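PDB 5D6A: predicted ATPase of the ABC class from Vibrio vulnificus, which probably binds and hydrolyses ATP as an ABC-class ATPase, and is seen here as a two-subunit assembly with the non-hydrolysable ATP analogue AMP-PNP. Local coordinates for residues Ser342-Leu347 with Thr367-Arg372; Gln396-Leu401 with Leu416-Asn421. All blocks are in the same frame, centred on the assembly; numbering follows the deposited sequence.

Contact 1 (Ser342-Leu347 with Thr367-Arg372)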
# COMPACT_ATOMS: atom_id res chain seq x y z
N SER A 342 5.83 16.23 -5.10
CA SER A 342 5.85 14.91 -5.70
C SER A 342 4.95 14.82 -6.92
O SER A 342 5.29 14.16 -7.90
CB SER A 342 5.44 13.84 -4.69
OG SER A 342 4.13 14.09 -4.21
N GLN A 343 3.81 15.49 -6.87
CA GLN A 343 2.89 15.44 -7.99
C GLN A 343 3.46 16.24 -9.16
O GLN A 343 3.37 15.81 -10.31
CB GLN A 343 1.49 15.91 -7.60
CG GLN A 343 0.44 15.60 -8.66
CD GLN A 343 -0.98 15.66 -8.13
OE1 GLN A 343 -1.26 16.25 -7.09
NE2 GLN A 343 -1.90 15.04 -8.87
N ALA A 344 4.06 17.39 -8.85
CA ALA A 344 4.69 18.23 -9.87
C ALA A 344 5.82 17.45 -10.54
O ALA A 344 5.96 17.47 -11.77
CB ALA A 344 5.22 19.51 -9.25
N ALA A 345 6.61 16.77 -9.72
CA ALA A 345 7.71 15.96 -10.22
C ALA A 345 7.16 14.87 -11.13
O ALA A 345 7.63 14.70 -12.25
CB ALA A 345 8.48 15.35 -9.06
N TRP A 346 6.14 14.15 -10.65
CA TRP A 346 5.52 13.07 -11.42
C TRP A 346 5.08 13.61 -12.77
O TRP A 346 5.31 12.99 -13.82
CB TRP A 346 4.28 12.52 -10.70
CG TRP A 346 3.85 11.15 -11.17
CD1 TRP A 346 4.05 10.59 -12.40
CD2 TRP A 346 3.07 10.20 -10.43
NE1 TRP A 346 3.50 9.34 -12.45
CE2 TRP A 346 2.87 9.08 -11.26
CE3 TRP A 346 2.53 10.19 -9.14
CZ2 TRP A 346 2.17 7.95 -10.84
CZ3 TRP A 346 1.83 9.07 -8.73
CH2 TRP A 346 1.65 7.97 -9.58
N LEU A 347 4.45 14.78 -12.74
CA LEU A 347 3.96 15.42 -13.96
C LEU A 347 5.09 15.61 -14.96
O LEU A 347 5.02 15.13 -16.09
CB LEU A 347 3.28 16.75 -13.62
CG LEU A 347 2.73 17.59 -14.78
CD1 LEU A 347 1.83 16.77 -15.68
CD2 LEU A 347 1.98 18.79 -14.24
N THR A 367 -4.60 19.59 -3.41
CA THR A 367 -5.43 20.74 -3.75
C THR A 367 -4.56 21.95 -4.10
O THR A 367 -4.85 22.67 -5.07
CB THR A 367 -6.36 21.11 -2.58
OG1 THR A 367 -7.11 19.95 -2.18
CG2 THR A 367 -7.32 22.24 -2.96
N ASN A 368 -3.51 22.16 -3.33
CA ASN A 368 -2.57 23.26 -3.55
C ASN A 368 -2.01 23.24 -4.97
O ASN A 368 -1.82 24.28 -5.60
CB ASN A 368 -1.43 23.17 -2.53
CG ASN A 368 -0.40 24.28 -2.68
OD1 ASN A 368 -0.65 25.30 -3.32
ND2 ASN A 368 0.77 24.09 -2.08
N PHE A 369 -1.74 22.03 -5.46
CA PHE A 369 -1.19 21.84 -6.80
C PHE A 369 -2.22 22.03 -7.92
O PHE A 369 -1.85 22.40 -9.04
CB PHE A 369 -0.57 20.43 -6.88
CG PHE A 369 -0.15 20.03 -8.27
CD1 PHE A 369 1.03 20.51 -8.82
CD2 PHE A 369 -0.92 19.14 -9.01
CE1 PHE A 369 1.42 20.14 -10.09
CE2 PHE A 369 -0.53 18.76 -10.28
CZ PHE A 369 0.64 19.25 -10.82
N MSE A 370 -3.49 21.78 -7.62
CA MSE A 370 -4.56 21.89 -8.61
C MSE A 370 -5.02 23.31 -8.84
O MSE A 370 -4.97 23.80 -9.97
CB MSE A 370 -5.77 21.08 -8.15
CG MSE A 370 -5.46 19.59 -8.07
SE MSE A 370 -4.85 18.93 -9.82
CE MSE A 370 -6.62 18.45 -10.55
N ILE A 371 -5.46 23.96 -7.77
CA ILE A 371 -6.00 25.33 -7.87
C ILE A 371 -5.15 26.46 -7.28
O ILE A 371 -4.19 26.24 -6.54
CB ILE A 371 -7.43 25.40 -7.27
CG1 ILE A 371 -7.48 24.87 -5.83
CG2 ILE A 371 -8.38 24.59 -8.12
CD1 ILE A 371 -6.71 25.68 -4.80
N ARG A 372 -5.55 27.68 -7.63
CA ARG A 372 -4.92 28.91 -7.17
C ARG A 372 -5.84 29.46 -6.09
O ARG A 372 -7.01 29.09 -6.03
CB ARG A 372 -4.83 29.90 -8.33
CG ARG A 372 -3.98 31.14 -8.09
CD ARG A 372 -2.50 30.81 -8.02
NE ARG A 372 -1.68 32.02 -8.02
CZ ARG A 372 -0.35 32.04 -8.06
NH1 ARG A 372 0.34 30.90 -8.13
NH2 ARG A 372 0.30 33.20 -8.05

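Contact 2 (Gln396-Leu401 with Leu416-Asn421)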
# COMPACT_ATOMS: atom_id res chain seq x y z
N GLN A 396 -1.46 25.08 -21.45
CA GLN A 396 -0.24 25.13 -22.24
C GLN A 396 0.22 23.73 -22.66
O GLN A 396 0.74 23.55 -23.76
CB GLN A 396 0.86 25.86 -21.46
CG GLN A 396 0.53 27.32 -21.20
CD GLN A 396 1.54 28.03 -20.31
OE1 GLN A 396 2.26 27.40 -19.55
NE2 GLN A 396 1.56 29.35 -20.39
N LEU A 397 0.01 22.73 -21.80
CA LEU A 397 0.37 21.35 -22.12
C LEU A 397 -0.35 20.88 -23.37
O LEU A 397 0.20 20.11 -24.17
CB LEU A 397 0.02 20.41 -20.96
CG LEU A 397 0.78 20.53 -19.64
CD1 LEU A 397 0.16 19.62 -18.60
CD2 LEU A 397 2.26 20.19 -19.82
N ARG A 398 -1.58 21.34 -23.54
CA ARG A 398 -2.40 20.99 -24.68
C ARG A 398 -1.99 21.74 -25.94
O ARG A 398 -1.75 21.13 -26.98
CB ARG A 398 -3.85 21.34 -24.37
CG ARG A 398 -4.84 21.14 -25.51
CD ARG A 398 -6.18 21.72 -25.11
NE ARG A 398 -6.08 23.16 -24.90
CZ ARG A 398 -7.01 23.92 -24.32
NH1 ARG A 398 -8.13 23.37 -23.86
NH2 ARG A 398 -6.82 25.22 -24.19
N ASP A 399 -1.93 23.06 -25.83
CA ASP A 399 -1.62 23.92 -26.97
C ASP A 399 -0.18 23.83 -27.48
O ASP A 399 0.06 23.99 -28.67
CB ASP A 399 -1.93 25.38 -26.62
CG ASP A 399 -3.37 25.59 -26.21
OD1 ASP A 399 -4.18 24.64 -26.28
OD2 ASP A 399 -3.71 26.73 -25.82
N GLU A 400 0.76 23.58 -26.57
CA GLU A 400 2.18 23.54 -26.93
C GLU A 400 2.73 22.14 -27.13
O GLU A 400 3.46 21.88 -28.09
CB GLU A 400 3.00 24.25 -25.85
CG GLU A 400 2.48 25.64 -25.50
CD GLU A 400 3.39 26.40 -24.54
OE1 GLU A 400 4.53 25.95 -24.31
OE2 GLU A 400 2.96 27.46 -24.03
N LEU A 401 2.38 21.22 -26.23
CA LEU A 401 2.88 19.85 -26.29
C LEU A 401 1.86 18.84 -26.81
O LEU A 401 2.17 17.67 -26.96
CB LEU A 401 3.38 19.43 -24.91
CG LEU A 401 4.41 20.36 -24.27
CD1 LEU A 401 4.79 19.88 -22.88
CD2 LEU A 401 5.65 20.50 -25.15
N LEU A 416 -13.14 24.83 -15.44
CA LEU A 416 -14.21 24.87 -16.44
C LEU A 416 -13.93 25.85 -17.58
O LEU A 416 -14.43 25.68 -18.69
CB LEU A 416 -15.54 25.27 -15.78
CG LEU A 416 -16.09 24.36 -14.69
CD1 LEU A 416 -17.34 24.98 -14.08
CD2 LEU A 416 -16.39 22.97 -15.25
N ASP A 417 -13.12 26.86 -17.28
CA ASP A 417 -12.78 27.89 -18.26
C ASP A 417 -11.90 27.35 -19.39
O ASP A 417 -12.20 27.57 -20.57
CB ASP A 417 -12.09 29.05 -17.55
CG ASP A 417 -11.98 30.30 -18.41
OD1 ASP A 417 -12.62 30.36 -19.48
OD2 ASP A 417 -11.27 31.23 -17.99
N VAL A 418 -10.84 26.63 -19.04
CA VAL A 418 -9.90 26.11 -20.04
C VAL A 418 -10.27 24.74 -20.63
O VAL A 418 -9.64 24.29 -21.59
CB VAL A 418 -8.46 26.05 -19.45
CG1 VAL A 418 -8.33 24.94 -18.41
CG2 VAL A 418 -7.43 25.86 -20.56
N ALA A 419 -11.28 24.08 -20.08
CA ALA A 419 -11.68 22.75 -20.56
C ALA A 419 -12.32 22.79 -21.94
O ALA A 419 -13.03 23.73 -22.27
CB ALA A 419 -12.63 22.10 -19.57
N ASP A 420 -12.06 21.75 -22.74
CA ASP A 420 -12.65 21.64 -24.08
C ASP A 420 -14.02 21.00 -23.96
O ASP A 420 -14.99 21.50 -24.54
CB ASP A 420 -11.79 20.77 -25.01
CG ASP A 420 -10.37 21.28 -25.15
OD1 ASP A 420 -9.69 21.44 -24.11
OD2 ASP A 420 -9.91 21.48 -26.29
N ASN A 421 -14.09 19.89 -23.24
CA ASN A 421 -15.35 19.17 -23.02
C ASN A 421 -15.58 18.86 -21.54
O ASN A 421 -14.62 18.64 -20.79
CB ASN A 421 -15.38 17.87 -23.83
CG ASN A 421 -15.16 18.10 -25.31
OD1 ASN A 421 -14.15 18.68 -25.71
ND2 ASN A 421 -16.08 17.62 -26.13

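Contact 1 (Ser342-Leu347 with Thr367-Arg372)
Phe369 joins the short helix 367-370, which begins within a segment that resembles the D-loop, to Gln343, Ala344 and Leu347 on helix 339-352, whose N-terminal turn resembles the ABC signature sequence. Phe369 contributes nearly half of the surface buried between the two segments. CG anti to the backbone N (chi1 172°) brings the ring up against all three residues. Gln343 runs past one side of the ring: its CB stands 4.3 Å above the ring plane, displaced toward the rim, while CG lies 3.7 Å from Phe369 CE2. The amide follows, with its plane 22° from that of the ring and OE1 3.5 Å from Phe369 CD2. This position is fixed by polar partners close in sequence to the ring, since OE1 is bonded to the backbone N of Ala366 and NE2 to the hydroxyl of Ser365. A buried amide is thus satisfied at both ends while its aliphatic part packs on the phenyl group.

In ABC ATPases the D-loop follows the Walker B strand, here probably strand 357-361, and lies at the dimer interface. Consistent with this, OG1 of Thr367 is hydrogen-bonded to OG1 of Thr367 of the second subunit, and the Phe369 side chain lies about 9 Å from a bound AMP-PNP. Farther along helix 339-352, Ala344 approaches the ring obliquely, CB being 3.9 Å from Phe369 CE1. Leu347 meets the ring edge, with CD2 in the ring plane and 3.7 Å from Phe369 CZ. Leu390, at the start of helix 390-401, touches both Leu347 and Phe369.

Contact 2 (Gln396-Leu401 with Leu416-Asn421)
NH1 of Arg398 is held between two acceptors of the 416-421 loop, the backbone O of Val418 and the carboxylate OD1 of Asp420. The contact belongs to the P-loop ATPase core, with its mostly parallel sheet, where helix 390-401 leads into strand 404-408 and the loop leads into strand 421-425. The bond from NH1 to Val418 O is 2.9 Å long; it meets the carbonyl almost head-on, at a C=O...N angle of 177°, although the oxygen is tilted out of the guanidinium plane. Asp420 OD1 completes a salt bridge with the same nitrogen, though its exact length is doubtful. Guanidinium and carboxylate stand steeply to each other, their planes 76° apart. OD1 also accepts a hydrogen bond from the backbone N of Ile260, which ties the acid to the start of strand 260-264.

The arginine chain is extended until chi3 (64°), where it bends and brings NE and NH2 round to the carboxylate of Asp399. There NE donates to OD1 of Asp399 at 2.8 Å, on the syn side of the carboxylate, and a weak bond from NH2 reaches the same oxygen. The three residues form a salt-bridge network in which the two acids, one from the helix and one from the loop, would share the positive charge and limit rotation of the guanidinium. Beside the polar group, CG2 of Val418 packs 3.7 Å from NH2 of Arg398.

How the contacts relate
The two contacts follow one another along the chain, contact 1 closing before contact 2 opens, and both lie within the P-loop domain. Their centres are 16 Å apart and their nearest atoms about 4 Å, without touching. Helix 390-401 connects them: its first residue, Leu390, packs against contact 1, and its later turns supply one side of contact 2. The mixed sheet is a second shared element, with contact 1 packing on strand 357-361 and contact 2 reaching strand 260-264, two places farther across. Contact 1 lies close to a bound AMP-PNP, and three of its residues reach the second subunit; contact 2, at the surface, joins helix 390-401 to the loop that leads into strand 421-425, and there only Leu416 does.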